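Long-range contacts in oxalate--CoA ligase (Arabidopsis thaliana, PDB 5IE2), which belongs to the ANL superfamily of AMP-binding enzymes, with a large N-terminal part, a smaller C-terminal domain and a pocket that holds adenosine-5'-triphosphate: residues R21-G27 with D248-Y252; D204-L210 with A254-V260. One frame throughout, in Å; residues are numbered along the deposited sequence.

Contact 1: residues R21-G27 with D248-Y252; sequences RALSVSG and DMKKY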
loop_
_atom_site.group_PDB
_atom_site.type_symbol
_atom_site.label_atom_id
_atom_site.label_comp_id
_atom_site.label_asym_id
_atom_site.label_seq_id
_atom_site.Cartn_x
_atom_site.Cartn_y
_atom_site.Cartn_z
ATOM N N ARG A 21 -0.601 1.462 24.464
ATOM C CA ARG A 21 -0.973 0.377 23.581
ATOM C C ARG A 21 -0.231 0.504 22.227
ATOM O O ARG A 21 -0.124 1.613 21.666
ATOM C CB ARG A 21 -2.499 0.390 23.361
ATOM C CG ARG A 21 -3.033 -0.841 22.605
ATOM C CD ARG A 21 -4.567 -0.951 22.781
ATOM N NE ARG A 21 -5.218 0.190 22.170
ATOM C CZ ARG A 21 -5.578 0.230 20.880
ATOM N NH1 ARG A 21 -5.331 -0.806 20.061
ATOM N NH2 ARG A 21 -6.189 1.307 20.423
ATOM N N ALA A 22 0.241 -0.647 21.726
ATOM C CA ALA A 22 0.887 -0.732 20.425
ATOM C C ALA A 22 0.036 -1.506 19.414
ATOM O O ALA A 22 -0.152 -1.049 18.295
ATOM C CB ALA A 22 2.274 -1.402 20.564
ATOM N N LEU A 23 -0.427 -2.706 19.787
ATOM C CA LEU A 23 -0.993 -3.649 18.816
ATOM C C LEU A 23 -2.097 -4.472 19.473
ATOM O O LEU A 23 -1.859 -5.148 20.490
ATOM C CB LEU A 23 0.113 -4.588 18.281
ATOM C CG LEU A 23 -0.321 -5.560 17.160
ATOM C CD1 LEU A 23 -0.644 -4.769 15.939
ATOM C CD2 LEU A 23 0.887 -6.495 16.816
ATOM N N SER A 24 -3.300 -4.404 18.902
ATOM C CA SER A 24 -4.439 -5.194 19.369
ATOM C C SER A 24 -4.903 -6.075 18.253
ATOM O O SER A 24 -4.679 -5.774 17.069
ATOM C CB SER A 24 -5.612 -4.300 19.815
ATOM O OG SER A 24 -5.253 -3.533 20.931
ATOM N N VAL A 25 -5.468 -7.222 18.637
ATOM C CA VAL A 25 -6.241 -8.054 17.723
ATOM C C VAL A 25 -7.641 -7.991 18.281
ATOM O O VAL A 25 -7.833 -8.296 19.469
ATOM C CB VAL A 25 -5.720 -9.498 17.679
ATOM C CG1 VAL A 25 -6.701 -10.393 16.885
ATOM C CG2 VAL A 25 -4.293 -9.532 17.114
ATOM N N SER A 26 -8.581 -7.471 17.489
ATOM C CA SER A 26 -9.936 -7.192 17.975
ATOM C C SER A 26 -10.504 -8.400 18.759
ATOM O O SER A 26 -10.560 -9.527 18.252
ATOM C CB SER A 26 -10.883 -6.860 16.813
ATOM O OG SER A 26 -12.206 -6.574 17.310
ATOM N N GLY A 27 -10.892 -8.127 19.987
ATOM C CA GLY A 27 -11.553 -9.103 20.865
ATOM C C GLY A 27 -10.591 -10.029 21.575
ATOM O O GLY A 27 -11.022 -10.885 22.357
ATOM N N ASP A 248 -14.864 -1.965 15.307
ATOM C CA ASP A 248 -13.456 -1.957 15.727
ATOM C C ASP A 248 -12.900 -0.544 15.863
ATOM O O ASP A 248 -12.153 -0.265 16.812
ATOM C CB ASP A 248 -12.587 -2.754 14.756
ATOM C CG ASP A 248 -12.700 -4.279 14.958
ATOM O OD1 ASP A 248 -13.259 -4.707 16.004
ATOM O OD2 ASP A 248 -12.233 -5.037 14.070
ATOM N N MET A 249 -13.236 0.330 14.915
ATOM C CA MET A 249 -12.740 1.708 14.966
ATOM C C MET A 249 -13.243 2.378 16.243
ATOM O O MET A 249 -12.520 3.165 16.858
ATOM C CB MET A 249 -13.199 2.518 13.749
ATOM C CG MET A 249 -12.585 2.059 12.409
ATOM S SD MET A 249 -10.873 2.703 12.161
ATOM C CE MET A 249 -11.226 4.462 11.794
ATOM N N LYS A 250 -14.515 2.117 16.608
ATOM C CA LYS A 250 -15.021 2.733 17.841
ATOM C C LYS A 250 -14.385 2.142 19.075
ATOM O O LYS A 250 -13.886 2.874 19.945
ATOM C CB LYS A 250 -16.558 2.583 17.961
ATOM C CG LYS A 250 -17.299 3.355 16.946
ATOM C CD LYS A 250 -18.803 2.992 17.141
ATOM C CE LYS A 250 -19.543 3.020 15.852
ATOM N NZ LYS A 250 -21.023 3.011 16.150
ATOM N N LYS A 251 -14.404 0.808 19.156
ATOM C CA LYS A 251 -14.008 0.144 20.376
ATOM C C LYS A 251 -12.545 0.434 20.729
ATOM O O LYS A 251 -12.183 0.522 21.876
ATOM C CB LYS A 251 -14.182 -1.366 20.220
ATOM C CG LYS A 251 -13.688 -2.188 21.399
ATOM C CD LYS A 251 -14.070 -3.667 21.186
ATOM C CE LYS A 251 -13.452 -4.539 22.309
ATOM N NZ LYS A 251 -13.718 -6.018 22.151
ATOM N N TYR A 252 -11.705 0.556 19.696
ATOM C CA TYR A 252 -10.294 0.784 19.939
ATOM C C TYR A 252 -9.882 2.230 19.691
ATOM O O TYR A 252 -8.691 2.494 19.512
ATOM C CB TYR A 252 -9.461 -0.206 19.090
ATOM C CG TYR A 252 -9.710 -1.643 19.558
ATOM C CD1 TYR A 252 -9.028 -2.157 20.684
ATOM C CD2 TYR A 252 -10.667 -2.437 18.937
ATOM C CE1 TYR A 252 -9.251 -3.474 21.129
ATOM C CE2 TYR A 252 -10.938 -3.758 19.390
ATOM C CZ TYR A 252 -10.272 -4.241 20.512
ATOM O OH TYR A 252 -10.547 -5.545 20.969
HETATM O O HOH W 1 -13.927 -6.782 19.429
#
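Tyr252 lays its ring beside Arg21 and Ser24 of strand 21-25, with CD1 over one face of the Arg21 guanidinium, offset toward its rim, and CE1 4.0 Å from Ser24 CB. The arginine and tyrosine side chains cross at about a right angle, their planes 52° apart, so this is an oblique overlap and not a stack. Arg21 runs out with CG anti to the backbone N (chi1 -172°) and bends at chi3, which turns its guanidinium forward, toward Ser24; NH1 then donates to Ser24 OG at 2.9 Å, tilted from the guanidinium plane. NH1 also reaches Thr233 OG1, and Ser24 OG bonds to Asn30, so both groups beside the ring are held by polar partners. At the far end of the ring the phenol oxygen takes a nearly straight bond from the strand's exit loop: Gly27 N lies 2.8 Å from Tyr252 OH, close to the ring plane, with an angle of 176° at the hydrogen. The methylene CG of Lys251 lies over one face of the same ring. Near CE2 of the ring, Ser26 OG donates to Asp248 OD1 at a short 2.5 Å, coming from above the carboxylate plane. A water bridges the same hydroxyl, to which it donates, and Lys251 NZ, from which it accepts at 2.8 Å; the lysine is fully extended to get there. Ser26 thus meets the aspartate directly and the ammonium through water. The contact joins the C-terminal end of helix 242-251, where Tyr252 is the first residue to leave helical geometry, to strand 21-25, which lies between strands 29-32 and 231-234 in a mixed sheet and carries helix 67-78 against Leu23 and Val25.

Contact 2: residues D204-L210 with A254-V260; sequences DSTVIVL and ATWYTAV
Two edge strands from separate sheets of the AMP-binding fold meet here, 205-207 closing one mixed sheet and 256-259 another, running in roughly the same direction at 37° to each other. They are hydrogen-bonded directly at one end and diverge toward the other. At the close end Thr255 ties in through both backbone and side chain: its N donates to Ser205 O at 2.8 Å, while OG1 accepts from Ser205 N and donates to Asp204 OD1 at 2.7 Å, using that oxygen's anti lone pair. Placing OG1 between the backbone N and the carbonyl carbon (chi1 57°) brings it to both partners. The other aspartate oxygen pairs with Arg283, which probably keeps the carboxylate charged. Further along, Thr206 CB sits over the face of the Trp256 five-membered ring, a CH-pi contact 3.8 Å from its centroid, and CG2 lies past the rim beside CZ2. With OG1 anti to the backbone N, the hydroxyl is directed at Trp256 O, which it meets at 2.7 Å from above the carbonyl plane. Where the strands part, two waters replace direct bonds: one links Thr206 OG1 and Val207 O to Thr258 N, the other Val209 N to Thr258 O. Beyond them the contact turns apolar, Val209 CG2 packing 3.8 Å from Ala259 CB. At the end nearer the bound adenosine-5'-triphosphate, about 8 Å from the Val260 side chain, Leu210 CD2 lies against Val260, at the N-cap position of helix 261-273, 4.0 Å from its CG1.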
loop_
_atom_site.group_PDB
_atom_site.type_symbol
_atom_site.label_atom_id
_atom_site.label_comp_id
_atom_site.label_asym_id
_atom_site.label_seq_id
_atom_site.Cartn_x
_atom_site.Cartn_y
_atom_site.Cartn_z
ATOM N N ASP A 204 -2.637 8.546 18.679
ATOM C CA ASP A 204 -3.383 8.055 17.516
ATOM C C ASP A 204 -3.612 6.541 17.552
ATOM O O ASP A 204 -2.967 5.791 18.286
ATOM C CB ASP A 204 -2.652 8.429 16.192
ATOM C CG ASP A 204 -2.836 9.933 15.854
ATOM O OD1 ASP A 204 -4.005 10.354 15.798
ATOM O OD2 ASP A 204 -1.823 10.692 15.771
ATOM N N SER A 205 -4.574 6.108 16.739
ATOM C CA SER A 205 -5.013 4.744 16.756
ATOM C C SER A 205 -5.667 4.452 15.417
ATOM O O SER A 205 -6.401 5.302 14.913
ATOM C CB SER A 205 -6.033 4.545 17.894
ATOM O OG SER A 205 -6.717 3.323 17.721
ATOM N N THR A 206 -5.425 3.267 14.858
ATOM C CA THR A 206 -6.063 2.923 13.573
ATOM C C THR A 206 -6.392 1.444 13.481
ATOM O O THR A 206 -5.898 0.613 14.280
ATOM C CB THR A 206 -5.168 3.337 12.348
ATOM O OG1 THR A 206 -5.983 3.300 11.181
ATOM C CG2 THR A 206 -4.003 2.372 12.150
ATOM N N VAL A 207 -7.255 1.102 12.510
ATOM C CA VAL A 207 -7.584 -0.293 12.204
ATOM C C VAL A 207 -7.025 -0.586 10.816
ATOM O O VAL A 207 -7.282 0.187 9.903
ATOM C CB VAL A 207 -9.116 -0.544 12.207
ATOM C CG1 VAL A 207 -9.458 -1.956 11.643
ATOM C CG2 VAL A 207 -9.675 -0.335 13.654
ATOM N N ILE A 208 -6.269 -1.668 10.687
ATOM C CA ILE A 208 -5.666 -2.080 9.403
ATOM C C ILE A 208 -6.725 -2.756 8.523
ATOM O O ILE A 208 -7.331 -3.774 8.926
ATOM C CB ILE A 208 -4.501 -3.073 9.613
ATOM C CG1 ILE A 208 -3.432 -2.466 10.531
ATOM C CG2 ILE A 208 -3.921 -3.515 8.225
ATOM C CD1 ILE A 208 -2.728 -1.272 9.907
ATOM N N VAL A 209 -6.927 -2.209 7.316
ATOM C CA VAL A 209 -7.909 -2.743 6.393
ATOM C C VAL A 209 -7.280 -3.149 5.056
ATOM O O VAL A 209 -8.009 -3.427 4.075
ATOM C CB VAL A 209 -9.061 -1.727 6.116
ATOM C CG1 VAL A 209 -9.832 -1.393 7.466
ATOM C CG2 VAL A 209 -8.534 -0.423 5.429
ATOM N N LEU A 210 -5.948 -3.209 5.016
ATOM C CA LEU A 210 -5.254 -3.597 3.787
ATOM C C LEU A 210 -4.275 -4.723 4.060
ATOM O O LEU A 210 -3.759 -4.787 5.171
ATOM C CB LEU A 210 -4.446 -2.384 3.231
ATOM C CG LEU A 210 -5.236 -1.112 2.833
ATOM C CD1 LEU A 210 -4.269 0.034 2.510
ATOM C CD2 LEU A 210 -6.140 -1.377 1.603
ATOM N N ALA A 254 -10.102 4.648 17.517
ATOM C CA ALA A 254 -9.373 5.066 16.293
ATOM C C ALA A 254 -9.509 6.558 16.033
ATOM O O ALA A 254 -10.541 7.182 16.339
ATOM C CB ALA A 254 -9.876 4.327 15.074
ATOM N N THR A 255 -8.439 7.116 15.452
ATOM C CA THR A 255 -8.388 8.532 15.132
ATOM C C THR A 255 -8.179 8.747 13.635
ATOM O O THR A 255 -8.231 9.898 13.176
ATOM C CB THR A 255 -7.244 9.250 15.875
ATOM O OG1 THR A 255 -6.008 8.607 15.555
ATOM C CG2 THR A 255 -7.460 9.202 17.427
ATOM N N TRP A 256 -7.882 7.671 12.905
ATOM C CA TRP A 256 -7.706 7.811 11.439
ATOM C C TRP A 256 -7.752 6.416 10.823
ATOM O O TRP A 256 -7.648 5.405 11.562
ATOM C CB TRP A 256 -6.341 8.509 11.140
ATOM C CG TRP A 256 -5.158 7.680 11.499
ATOM C CD1 TRP A 256 -4.726 7.366 12.778
ATOM C CD2 TRP A 256 -4.253 7.023 10.592
ATOM N NE1 TRP A 256 -3.594 6.579 12.708
ATOM C CE2 TRP A 256 -3.251 6.391 11.385
ATOM C CE3 TRP A 256 -4.148 6.982 9.177
ATOM C CZ2 TRP A 256 -2.152 5.678 10.811
ATOM C CZ3 TRP A 256 -3.044 6.282 8.589
ATOM C CH2 TRP A 256 -2.081 5.609 9.413
ATOM N N TYR A 257 -7.824 6.330 9.477
ATOM C CA TYR A 257 -7.490 5.089 8.789
ATOM C C TYR A 257 -7.003 5.445 7.372
ATOM O O TYR A 257 -7.182 6.587 6.901
ATOM C CB TYR A 257 -8.685 4.064 8.726
ATOM C CG TYR A 257 -9.780 4.361 7.716
ATOM C CD1 TYR A 257 -9.811 3.726 6.461
ATOM C CD2 TYR A 257 -10.799 5.261 8.019
ATOM C CE1 TYR A 257 -10.814 3.986 5.532
ATOM C CE2 TYR A 257 -11.810 5.528 7.120
ATOM C CZ TYR A 257 -11.825 4.873 5.868
ATOM O OH TYR A 257 -12.820 5.140 4.960
ATOM N N THR A 258 -6.386 4.462 6.748
ATOM C CA THR A 258 -5.919 4.630 5.373
ATOM C C THR A 258 -6.408 3.445 4.562
ATOM O O THR A 258 -6.446 2.282 5.068
ATOM C CB THR A 258 -4.367 4.762 5.328
ATOM O OG1 THR A 258 -3.956 5.014 3.982
ATOM C CG2 THR A 258 -3.671 3.473 5.825
ATOM N N ALA A 259 -6.790 3.702 3.304
ATOM C CA ALA A 259 -7.270 2.618 2.469
ATOM C C ALA A 259 -7.078 3.010 1.031
ATOM O O ALA A 259 -6.710 4.156 0.728
ATOM C CB ALA A 259 -8.744 2.293 2.753
ATOM N N VAL A 260 -7.326 2.073 0.141
ATOM C CA VAL A 260 -7.310 2.382 -1.307
ATOM C C VAL A 260 -8.755 2.728 -1.772
ATOM O O VAL A 260 -9.742 2.340 -1.107
ATOM C CB VAL A 260 -6.752 1.192 -2.118
ATOM C CG1 VAL A 260 -5.307 0.854 -1.622
ATOM C CG2 VAL A 260 -7.697 -0.053 -1.962
HETATM O O HOH W 2 -5.695 2.176 8.696
HETATM O O HOH W 3 -5.229 0.158 6.583
#

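Contact 2 is buried, its centre about 12 Å from that of the chain, against about 21 Å for contact 1, which is only partly covered, with Gly27 and Lys251 exposed. Both involve the sheet that contains strands 21-25 and 205-207, and helix 242-251 of contact 1 leads almost directly into strand 256-259 of contact 2. Ser205 OG joins them, bonding to Tyr252 O and weakly to Arg21 NH2, while Met249 SD packs on Val207. Their chemistry differs too: contact 1 groups charged and hydroxyl side chains about Tyr252 and its neighbours, whereas in contact 2 backbone groups, threonines and enclosed waters give way to aliphatic packing.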